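Side-chain contacts in N-(5'-phosphoribosyl)anthranilate isomerase (Pyrococcus furiosus, PDB 4AAJ), which catalyses the isomerisation of N-(5-phospho-beta-D-ribosyl)anthranilate to 1-(2-carboxyphenylamino)-1-deoxy-D-ribulose 5-phosphate in tryptophan biosynthesis: residues 32-37 against 62-67; 38-43 against 215-220; 71-76 against 115-120; 120-125 against 139-144. All coordinates share one frame; numbering follows the deposited sequence.

Contact 1 of 4, residues 32-37 against 62-67. With SO4 (sulfate ion), chain D.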
# COMPACT_ATOMS: atom_id res chain seq x y z
N GLU A 32 5.78 -2.86 -18.67
CA GLU A 32 5.43 -1.57 -19.28
C GLU A 32 4.90 -0.58 -18.24
O GLU A 32 5.32 0.58 -18.19
CB GLU A 32 4.41 -1.78 -20.41
CG GLU A 32 4.15 -0.55 -21.28
CD GLU A 32 5.30 -0.20 -22.21
OE1 GLU A 32 6.37 -0.86 -22.15
OE2 GLU A 32 5.14 0.74 -23.01
N GLU A 33 3.99 -1.05 -17.38
CA GLU A 33 3.46 -0.23 -16.30
C GLU A 33 4.53 0.11 -15.26
O GLU A 33 4.52 1.18 -14.69
CB GLU A 33 2.27 -0.93 -15.64
CG GLU A 33 0.95 -0.70 -16.37
CD GLU A 33 -0.20 -1.44 -15.72
OE1 GLU A 33 -0.06 -2.65 -15.45
OE2 GLU A 33 -1.26 -0.82 -15.48
N LEU A 34 5.46 -0.82 -15.05
CA LEU A 34 6.61 -0.56 -14.17
C LEU A 34 7.39 0.67 -14.65
O LEU A 34 7.69 1.56 -13.87
CB LEU A 34 7.50 -1.80 -14.06
CG LEU A 34 8.83 -1.64 -13.28
CD1 LEU A 34 8.57 -1.31 -11.81
CD2 LEU A 34 9.67 -2.89 -13.40
N GLU A 35 7.70 0.71 -15.94
CA GLU A 35 8.46 1.83 -16.51
C GLU A 35 7.77 3.18 -16.30
O GLU A 35 8.42 4.16 -15.96
CB GLU A 35 8.75 1.57 -17.99
CG GLU A 35 9.85 0.54 -18.18
CD GLU A 35 9.91 -0.04 -19.58
OE1 GLU A 35 9.05 0.31 -20.42
OE2 GLU A 35 10.82 -0.86 -19.84
N ILE A 36 6.46 3.20 -16.51
CA ILE A 36 5.64 4.38 -16.27
C ILE A 36 5.72 4.87 -14.81
O ILE A 36 6.00 6.05 -14.56
CB ILE A 36 4.16 4.12 -16.68
CG1 ILE A 36 4.09 3.70 -18.16
CG2 ILE A 36 3.30 5.34 -16.43
CD1 ILE A 36 2.79 3.03 -18.57
N VAL A 37 5.50 3.96 -13.85
CA VAL A 37 5.50 4.33 -12.43
C VAL A 37 6.90 4.64 -11.89
O VAL A 37 7.07 5.54 -11.06
CB VAL A 37 4.73 3.30 -11.53
CG1 VAL A 37 3.33 3.07 -12.07
CG2 VAL A 37 5.48 1.98 -11.42
N ARG A 62 7.82 -11.84 -10.38
CA ARG A 62 9.28 -12.02 -10.41
C ARG A 62 9.95 -11.06 -11.39
O ARG A 62 10.95 -10.40 -11.05
CB ARG A 62 9.59 -13.46 -10.81
CG ARG A 62 10.82 -14.09 -10.19
CD ARG A 62 10.56 -15.57 -9.91
NE ARG A 62 9.96 -16.30 -11.03
CZ ARG A 62 9.14 -17.36 -10.91
NH1 ARG A 62 8.79 -17.82 -9.72
NH2 ARG A 62 8.66 -17.95 -12.00
N GLU A 63 9.40 -10.98 -12.60
CA GLU A 63 9.91 -10.06 -13.64
C GLU A 63 9.85 -8.60 -13.24
O GLU A 63 10.78 -7.83 -13.50
CB GLU A 63 9.11 -10.21 -14.93
CG GLU A 63 9.32 -11.54 -15.62
CD GLU A 63 8.41 -11.71 -16.82
OE1 GLU A 63 7.80 -10.72 -17.29
OE2 GLU A 63 8.33 -12.85 -17.31
N ILE A 64 8.75 -8.20 -12.61
CA ILE A 64 8.58 -6.80 -12.22
C ILE A 64 9.56 -6.48 -11.10
O ILE A 64 10.23 -5.43 -11.15
CB ILE A 64 7.11 -6.49 -11.84
CG1 ILE A 64 6.27 -6.35 -13.11
CG2 ILE A 64 7.00 -5.20 -11.05
CD1 ILE A 64 4.79 -6.63 -12.91
N ILE A 65 9.65 -7.37 -10.11
CA ILE A 65 10.56 -7.20 -8.96
C ILE A 65 12.03 -7.12 -9.40
O ILE A 65 12.76 -6.23 -8.97
CB ILE A 65 10.35 -8.32 -7.91
CG1 ILE A 65 8.95 -8.16 -7.28
CG2 ILE A 65 11.46 -8.32 -6.87
CD1 ILE A 65 8.51 -9.33 -6.42
N GLU A 66 12.45 -8.06 -10.25
CA GLU A 66 13.85 -8.11 -10.65
C GLU A 66 14.30 -6.93 -11.51
O GLU A 66 15.51 -6.65 -11.60
CB GLU A 66 14.17 -9.43 -11.35
CG GLU A 66 13.65 -9.49 -12.78
CD GLU A 66 13.79 -10.86 -13.42
OE1 GLU A 66 14.49 -11.72 -12.86
OE2 GLU A 66 13.18 -11.04 -14.51
N ASN A 67 13.35 -6.25 -12.16
CA ASN A 67 13.68 -5.16 -13.09
C ASN A 67 13.44 -3.76 -12.54
O ASN A 67 13.71 -2.76 -13.22
CB ASN A 67 12.89 -5.35 -14.39
CG ASN A 67 13.43 -6.49 -15.22
OD1 ASN A 67 12.76 -7.51 -15.42
ND2 ASN A 67 14.66 -6.34 -15.67
S SO4 D . 5.18 -6.48 -20.42
O1 SO4 D . 5.50 -7.22 -19.18
O2 SO4 D . 6.25 -6.73 -21.40
O3 SO4 D . 5.09 -5.02 -20.20
O4 SO4 D . 3.88 -6.97 -20.93

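Contact 2 of 4, residues 38-43 against 215-220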
# COMPACT_ATOMS: atom_id res chain seq x y z
N GLU A 38 7.90 3.91 -12.39
CA GLU A 38 9.31 4.13 -12.04
C GLU A 38 9.80 5.55 -12.29
O GLU A 38 10.76 5.98 -11.67
CB GLU A 38 10.19 3.21 -12.85
CG GLU A 38 10.65 1.96 -12.13
CD GLU A 38 11.54 1.13 -13.01
OE1 GLU A 38 11.50 1.29 -14.25
OE2 GLU A 38 12.30 0.31 -12.46
N LYS A 39 9.15 6.25 -13.22
CA LYS A 39 9.55 7.61 -13.59
C LYS A 39 9.35 8.62 -12.46
O LYS A 39 10.18 9.51 -12.27
CB LYS A 39 8.83 8.08 -14.85
CG LYS A 39 9.35 7.44 -16.13
CD LYS A 39 9.06 8.31 -17.35
CE LYS A 39 9.63 7.69 -18.62
NZ LYS A 39 8.92 6.44 -19.03
N HIS A 40 8.25 8.47 -11.70
CA HIS A 40 7.86 9.47 -10.70
C HIS A 40 7.54 8.95 -9.31
O HIS A 40 7.69 9.69 -8.34
CB HIS A 40 6.70 10.33 -11.22
CG HIS A 40 7.02 11.10 -12.48
ND1 HIS A 40 7.99 12.03 -12.54
CD2 HIS A 40 6.43 11.07 -13.75
CE1 HIS A 40 8.04 12.55 -13.78
NE2 HIS A 40 7.09 11.97 -14.52
N ALA A 41 7.12 7.70 -9.21
CA ALA A 41 6.70 7.13 -7.90
C ALA A 41 7.85 6.68 -7.00
O ALA A 41 8.94 6.35 -7.46
CB ALA A 41 5.73 5.99 -8.12
N ASP A 42 7.58 6.65 -5.69
CA ASP A 42 8.55 6.17 -4.72
C ASP A 42 8.51 4.64 -4.56
O ASP A 42 9.49 4.01 -4.18
CB ASP A 42 8.31 6.84 -3.36
CG ASP A 42 8.46 8.36 -3.42
OD1 ASP A 42 9.56 8.83 -3.78
OD2 ASP A 42 7.47 9.07 -3.13
N ALA A 43 7.35 4.06 -4.83
CA ALA A 43 7.19 2.62 -4.71
C ALA A 43 6.04 2.16 -5.59
O ALA A 43 5.21 2.96 -6.03
CB ALA A 43 6.95 2.21 -3.25
N LEU A 215 -1.87 10.63 -15.99
CA LEU A 215 -2.52 10.58 -14.68
C LEU A 215 -1.51 10.31 -13.56
O LEU A 215 -1.53 10.99 -12.53
CB LEU A 215 -3.68 9.57 -14.65
CG LEU A 215 -4.93 9.84 -15.51
CD1 LEU A 215 -5.99 8.77 -15.26
CD2 LEU A 215 -5.52 11.23 -15.28
N VAL A 216 -0.62 9.34 -13.79
CA VAL A 216 0.47 9.03 -12.85
C VAL A 216 1.31 10.28 -12.55
O VAL A 216 1.48 10.64 -11.38
CB VAL A 216 1.38 7.88 -13.38
CG1 VAL A 216 2.66 7.75 -12.57
CG2 VAL A 216 0.62 6.56 -13.39
N GLU A 217 1.80 10.93 -13.60
CA GLU A 217 2.64 12.13 -13.45
C GLU A 217 1.92 13.25 -12.71
O GLU A 217 2.50 13.90 -11.84
CB GLU A 217 3.13 12.60 -14.83
CG GLU A 217 4.12 13.76 -14.81
CD GLU A 217 3.45 15.12 -14.69
OE1 GLU A 217 2.36 15.31 -15.28
OE2 GLU A 217 4.02 16.00 -14.01
N GLU A 218 0.65 13.48 -13.06
CA GLU A 218 -0.18 14.50 -12.43
C GLU A 218 -0.44 14.20 -10.95
O GLU A 218 -0.27 15.07 -10.10
CB GLU A 218 -1.51 14.63 -13.17
CG GLU A 218 -2.36 15.82 -12.77
CD GLU A 218 -3.78 15.74 -13.31
OE1 GLU A 218 -4.05 14.85 -14.14
OE2 GLU A 218 -4.62 16.56 -12.89
N PHE A 219 -0.85 12.96 -10.66
CA PHE A 219 -1.11 12.55 -9.29
C PHE A 219 0.11 12.75 -8.40
O PHE A 219 0.02 13.34 -7.33
CB PHE A 219 -1.56 11.09 -9.22
CG PHE A 219 -1.97 10.64 -7.83
CD1 PHE A 219 -1.01 10.24 -6.91
CD2 PHE A 219 -3.30 10.64 -7.46
CE1 PHE A 219 -1.38 9.84 -5.63
CE2 PHE A 219 -3.68 10.24 -6.18
CZ PHE A 219 -2.71 9.83 -5.27
N VAL A 220 1.26 12.24 -8.86
CA VAL A 220 2.49 12.32 -8.08
C VAL A 220 2.87 13.78 -7.85
O VAL A 220 3.14 14.19 -6.72
CB VAL A 220 3.64 11.52 -8.73
CG1 VAL A 220 4.94 11.69 -7.95
CG2 VAL A 220 3.29 10.04 -8.81

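Contact 3 of 4, residues 71-76 against 115-120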
# COMPACT_ATOMS: atom_id res chain seq x y z
N PRO A 71 11.19 0.22 -4.78
CA PRO A 71 10.60 -0.89 -4.04
C PRO A 71 9.30 -1.38 -4.68
O PRO A 71 8.43 -0.57 -5.02
CB PRO A 71 10.31 -0.27 -2.67
CG PRO A 71 11.42 0.74 -2.52
CD PRO A 71 11.58 1.34 -3.89
N VAL A 72 9.20 -2.69 -4.84
CA VAL A 72 7.97 -3.32 -5.32
C VAL A 72 7.38 -4.15 -4.18
O VAL A 72 7.98 -5.12 -3.71
CB VAL A 72 8.25 -4.21 -6.54
CG1 VAL A 72 6.96 -4.92 -7.01
CG2 VAL A 72 8.81 -3.38 -7.68
N PHE A 73 6.21 -3.74 -3.72
CA PHE A 73 5.53 -4.48 -2.67
C PHE A 73 4.81 -5.69 -3.27
O PHE A 73 4.09 -5.56 -4.24
CB PHE A 73 4.55 -3.56 -1.94
CG PHE A 73 5.22 -2.65 -0.94
CD1 PHE A 73 5.84 -1.47 -1.34
CD2 PHE A 73 5.26 -3.01 0.41
CE1 PHE A 73 6.50 -0.65 -0.41
CE2 PHE A 73 5.89 -2.20 1.35
CZ PHE A 73 6.52 -1.02 0.93
N LEU A 74 5.04 -6.86 -2.68
CA LEU A 74 4.21 -8.05 -2.98
C LEU A 74 2.94 -7.93 -2.14
O LEU A 74 2.99 -8.03 -0.92
CB LEU A 74 4.99 -9.30 -2.63
CG LEU A 74 4.43 -10.66 -3.07
CD1 LEU A 74 4.56 -10.75 -4.59
CD2 LEU A 74 5.19 -11.78 -2.37
N VAL A 75 1.81 -7.68 -2.81
CA VAL A 75 0.55 -7.30 -2.14
C VAL A 75 -0.36 -8.51 -2.18
O VAL A 75 -0.57 -9.07 -3.25
CB VAL A 75 -0.15 -6.15 -2.88
CG1 VAL A 75 -1.43 -5.73 -2.17
CG2 VAL A 75 0.79 -4.95 -3.04
N SER A 76 -0.89 -8.93 -1.04
CA SER A 76 -1.76 -10.10 -1.04
C SER A 76 -2.71 -10.12 0.16
O SER A 76 -2.44 -9.51 1.20
CB SER A 76 -0.91 -11.36 -1.03
OG SER A 76 -1.71 -12.53 -1.25
N GLY A 115 13.91 -11.04 6.15
CA GLY A 115 14.36 -9.65 6.14
C GLY A 115 13.50 -8.73 5.28
O GLY A 115 13.96 -7.69 4.83
N VAL A 116 12.25 -9.13 5.04
CA VAL A 116 11.32 -8.30 4.28
C VAL A 116 10.85 -7.10 5.08
O VAL A 116 10.71 -7.17 6.31
CB VAL A 116 10.09 -9.08 3.75
CG1 VAL A 116 10.49 -10.05 2.65
CG2 VAL A 116 9.36 -9.81 4.88
N PHE A 117 10.64 -5.99 4.38
CA PHE A 117 9.95 -4.82 4.93
C PHE A 117 8.45 -5.08 4.83
O PHE A 117 7.96 -5.41 3.76
CB PHE A 117 10.33 -3.60 4.10
CG PHE A 117 9.70 -2.31 4.56
CD1 PHE A 117 8.35 -2.03 4.29
CD2 PHE A 117 10.47 -1.35 5.22
CE1 PHE A 117 7.77 -0.83 4.69
CE2 PHE A 117 9.89 -0.14 5.62
CZ PHE A 117 8.55 0.12 5.36
N VAL A 118 7.74 -4.93 5.94
CA VAL A 118 6.32 -5.28 6.00
C VAL A 118 5.41 -4.07 6.16
O VAL A 118 5.48 -3.34 7.16
CB VAL A 118 6.01 -6.28 7.13
CG1 VAL A 118 4.52 -6.65 7.11
CG2 VAL A 118 6.85 -7.55 6.99
N MET A 119 4.53 -3.87 5.17
CA MET A 119 3.48 -2.90 5.33
C MET A 119 2.20 -3.67 5.59
O MET A 119 1.87 -4.60 4.85
CB MET A 119 3.34 -2.01 4.10
CG MET A 119 2.22 -0.98 4.25
SD MET A 119 2.47 0.52 3.28
CE MET A 119 2.54 -0.21 1.65
N LYS A 120 1.51 -3.32 6.67
CA LYS A 120 0.23 -3.97 6.96
C LYS A 120 -0.92 -2.99 6.76
O LYS A 120 -0.83 -1.82 7.16
CB LYS A 120 0.17 -4.61 8.36
CG LYS A 120 -1.23 -5.17 8.64
CD LYS A 120 -1.34 -6.14 9.80
CE LYS A 120 -2.81 -6.24 10.23
NZ LYS A 120 -3.60 -7.22 9.43

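Contact 4 of 4, residues 120-125 against 139-144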
# COMPACT_ATOMS: atom_id res chain seq x y z
N LYS A 120 1.51 -3.32 6.67
CA LYS A 120 0.23 -3.97 6.96
C LYS A 120 -0.92 -2.99 6.76
O LYS A 120 -0.83 -1.82 7.16
CB LYS A 120 0.17 -4.61 8.36
CG LYS A 120 -1.23 -5.17 8.64
CD LYS A 120 -1.34 -6.14 9.80
CE LYS A 120 -2.81 -6.24 10.23
NZ LYS A 120 -3.60 -7.22 9.43
N ALA A 121 -1.99 -3.48 6.13
CA ALA A 121 -3.19 -2.71 5.85
C ALA A 121 -4.22 -2.83 6.97
O ALA A 121 -4.50 -3.94 7.44
CB ALA A 121 -3.82 -3.17 4.54
N PHE A 122 -4.77 -1.69 7.37
CA PHE A 122 -5.82 -1.65 8.37
C PHE A 122 -7.01 -0.88 7.80
O PHE A 122 -6.85 0.20 7.21
CB PHE A 122 -5.32 -0.99 9.67
CG PHE A 122 -4.25 -1.78 10.39
CD1 PHE A 122 -2.90 -1.61 10.06
CD2 PHE A 122 -4.58 -2.68 11.41
CE1 PHE A 122 -1.91 -2.32 10.73
CE2 PHE A 122 -3.59 -3.39 12.08
CZ PHE A 122 -2.25 -3.21 11.74
N ARG A 123 -8.20 -1.44 7.95
CA ARG A 123 -9.41 -0.77 7.51
C ARG A 123 -9.80 0.34 8.48
O ARG A 123 -9.81 0.15 9.70
CB ARG A 123 -10.57 -1.78 7.32
CG ARG A 123 -11.93 -1.16 7.06
CD ARG A 123 -12.00 -0.46 5.70
NE ARG A 123 -12.59 -1.31 4.66
CZ ARG A 123 -12.45 -1.11 3.35
NH1 ARG A 123 -11.71 -0.10 2.90
NH2 ARG A 123 -13.03 -1.94 2.49
N VAL A 124 -10.09 1.52 7.94
CA VAL A 124 -10.73 2.58 8.71
C VAL A 124 -12.22 2.60 8.36
O VAL A 124 -12.59 2.23 7.24
CB VAL A 124 -10.08 3.97 8.50
CG1 VAL A 124 -8.62 3.97 8.95
CG2 VAL A 124 -10.19 4.43 7.05
N PRO A 125 -13.07 3.00 9.31
CA PRO A 125 -14.52 3.10 9.08
C PRO A 125 -14.90 4.03 7.91
O PRO A 125 -14.25 5.05 7.68
CB PRO A 125 -15.05 3.69 10.39
CG PRO A 125 -14.04 3.29 11.42
CD PRO A 125 -12.71 3.29 10.72
N LEU A 139 -5.27 2.23 16.80
CA LEU A 139 -3.89 2.36 17.29
C LEU A 139 -3.44 1.21 18.20
O LEU A 139 -2.29 0.77 18.11
CB LEU A 139 -3.66 3.72 17.97
CG LEU A 139 -3.50 4.94 17.05
CD1 LEU A 139 -3.71 6.22 17.84
CD2 LEU A 139 -2.14 4.96 16.34
N SER A 140 -4.33 0.72 19.06
CA SER A 140 -4.01 -0.46 19.87
C SER A 140 -3.98 -1.72 19.02
O SER A 140 -3.22 -2.65 19.29
CB SER A 140 -4.98 -0.62 21.05
OG SER A 140 -6.32 -0.64 20.61
N GLU A 141 -4.82 -1.74 17.98
CA GLU A 141 -4.85 -2.82 16.99
C GLU A 141 -3.53 -2.86 16.20
O GLU A 141 -3.01 -3.94 15.91
CB GLU A 141 -6.04 -2.60 16.06
CG GLU A 141 -6.43 -3.76 15.15
CD GLU A 141 -7.59 -3.40 14.23
OE1 GLU A 141 -8.54 -2.73 14.70
OE2 GLU A 141 -7.55 -3.78 13.04
N ILE A 142 -3.01 -1.67 15.89
CA ILE A 142 -1.73 -1.49 15.20
C ILE A 142 -0.52 -1.90 16.06
O ILE A 142 0.35 -2.64 15.60
CB ILE A 142 -1.60 -0.03 14.68
CG1 ILE A 142 -2.55 0.20 13.49
CG2 ILE A 142 -0.16 0.32 14.31
CD1 ILE A 142 -2.81 1.66 13.17
N SER A 143 -0.49 -1.45 17.32
CA SER A 143 0.62 -1.78 18.23
C SER A 143 0.72 -3.28 18.55
O SER A 143 1.72 -3.74 19.10
CB SER A 143 0.54 -0.94 19.52
OG SER A 143 -0.62 -1.25 20.28
N ARG A 144 -0.32 -4.04 18.20
CA ARG A 144 -0.34 -5.50 18.33
C ARG A 144 0.53 -6.20 17.27
O ARG A 144 1.17 -7.22 17.55
CB ARG A 144 -1.79 -6.00 18.26
CG ARG A 144 -1.98 -7.50 18.42
CD ARG A 144 -3.45 -7.86 18.25
NE ARG A 144 -3.63 -9.19 17.66
CZ ARG A 144 -4.77 -9.64 17.15
NH1 ARG A 144 -5.86 -8.87 17.14
NH2 ARG A 144 -4.83 -10.87 16.64

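Contact 1 of 4, residues 32-37 against 62-67
Helices 31-38 and 58-67, neighbours in the outer layer of a TIM barrel, meet where Leu34 presses one methyl against the backbone and side chains of Ile64 and Asn67. The backbones come close, Leu34 CA lying 6.8 Å from Ile64 CA. With chi1 at 174° CG stands anti to the backbone N, and the isobutyl group of Leu34 extends to the other helix, where CD2 does all the touching. Its nearest atom is a backbone one: CD2 stands 3.4 Å from Ile64 O. The same methyl is 4.0 Å from Asn67 C and 4.2 Å from Ile64 CG2, the branch methyl on the other helix, and it also meets CB of Asn67. One methyl thus rests on a patch that is part peptide and part aliphatic. Ile28 packs against both Leu34 and Ile64, and Ile64 continues inward to Val46 and Val72 of the barrel strands. At the start of helix 31-38 a sulfate ion, probably from the crystallisation liquor, accepts a hydrogen bond from Glu32 N to its O3 at 2.7 Å, with an N-H...O angle of 148°. Leu31 N and Lys60 NZ bind the ion as well, so it bridges the two helices; the amino end of the helix would be expected to favour such an anion. Side-by-side helices packed through aliphatic side chains over parallel strands are the hallmark of the (beta/alpha)8 barrel.

Contact 2 of 4, residues 38-43 against 215-220
A chi1 of -61° sets the His40 ring on the side of its own backbone N and carries it across to helix 213-225, where Glu217, bent at chi2 (-83°), offers its aliphatic part. The imidazole meets methylenes rather than the carboxylate: NE2 lies 3.5 Å from Glu217 CG, and CD2 is 3.8 Å from Glu217 CB. Ring and carboxylate planes stand 71° apart as the two side chains cross obliquely. The charged end is engaged elsewhere, Glu217 OE2 forming a salt bridge with Arg221 one turn on, and His40 NE2 remains 5.1 Å from that oxygen. Lys39 CB sits over one face of the ring, toward its rim. Deeper in, Val220 CG1 touches both the main chain and the side chain of His40, 3.4 Å from His40 O and 4.0 Å from His40 CB. The contact runs from the exposed imidazole to the buried Val220, by van der Waals touch. Residues 38-43 form the link between helix 31-38 and strand 43-47, and Asp42 adds a salt bridge to Lys224 farther along helix 213-225. Val220 leans on Val23 of strand 22-25, while Phe219 packs on Val199 and Val201 of strand 198-201, so the last helix lies across the junction of the first and eighth strands.

Contact 3 of 4, residues 71-76 against 115-120
Aromatic contact comes first: the rings of Phe73 and Phe117 approach one another inside the barrel from strands 72-76 and 117-123. Their planes are steeply inclined, at 82°, and the centroids lie 6.0 Å apart in an oblique meeting. The touching corner of the first ring is CE2, 3.8 Å from Phe117 CD1, with CZ of Phe73 beside CD1 and CE1 of Phe117. A second kind of contact comes from Met119, whose terminal methyl lies over one face of Phe73. This methyl makes a CH-pi contact: CE is 4.1 Å from the centroid of the Phe73 ring and 16° off the normal, displaced toward the rim. The chain of Met119 turns at its last torsion, chi3 60°, and this bend folds the methyl back over the ring. Met119 SD is farther off, 5.3 Å from the centroid of Phe73 and oblique to it, a looser Met-aromatic contact. Plain apolar touch completes the set, Met119 CB standing 3.8 Å from Phe73 CE2. Phe73 is therefore met by two residues, Phe117 and Met119, two apart on one strand, whose side chains both point toward strand 72-76. The strands are not paired with each other: strand 95-98 runs between them, and its Tyr95 ring meets Phe73 while Gln97 touches Met119. Ala43 of strand 43-47 reaches Phe73 as well. Inward side chains meeting across an intervening strand make up the core of a TIM barrel; Phe73 and Phe117 lie toward the amino ends of their strands, whereas active sites of this fold form at the carboxyl ends.

Contact 4 of 4, residues 120-125 against 139-144
Ser140 O takes two bonds, one of them weak, within the helical turn whose Glu141 and Ile142 pack on Phe122. Ser143 OG donates to Ser140 O at 3.1 Å, from above the carbonyl plane, and Arg144 N adds the weak backbone bond to the same oxygen. This turn belongs to helix 131-144, which with strands 117-123 and 149-153 forms a beta-alpha-beta unit of the barrel. Strand 117-123 contributes the Phe122 ring; chi1 -66° turns the ring away from its own carbonyl carbon and toward helix 131-144. Ile142 comes down on one face: its CG1 lies 3.7 Å from the centroid of the Phe122 ring and only 7° off the normal, a centred CH-pi contact. CG1 is consequently almost equally far from all six ring carbons. Glu141 comes instead to the rim. Its extended chain runs antiparallel alongside the Phe122 side chain, with the carboxylate plane 61° from that of the ring. The opposite face of Phe122 is taken by the end of Lys120, two residues back on the same strand, in a cation-pi contact; Lys120 also engages Tyr145 in this way. Lys120 NZ and Glu141 OE2 are of opposite charge but stay 6.4 Å apart. Val150 of strand 149-153 touches both Phe122 and Ile142, and Leu138 adds a further side chain from the helix. The ring is thus sandwiched between a methylene and an ammonium-bearing chain, while at its edge, near the ring plane, Glu141 OE2 approaches Phe122 CD2 to 3.6 Å.

In the fold
From the N terminus, helix 31-38 opens contact 1 and the loop after it opens contact 2. Contact 1 closes first, on helix 58-67; contact 2 closes near the C terminus, on helix 213-225, so the two cross. They touch through Ile36 and Val216. Contacts 3 and 4 both fall within the long span of contact 2 and follow one another, sharing Lys120 on strand 117-123: contact 3 ties that strand to strand 72-76 through the barrel interior, contact 4 to helix 131-144 outside. Val72 joins contact 1 to contact 3, and Ala43 joins contact 2 to it. Contacts 1 and 4 lie on opposite sides of the chain's centre, their own centres about 30 Å apart.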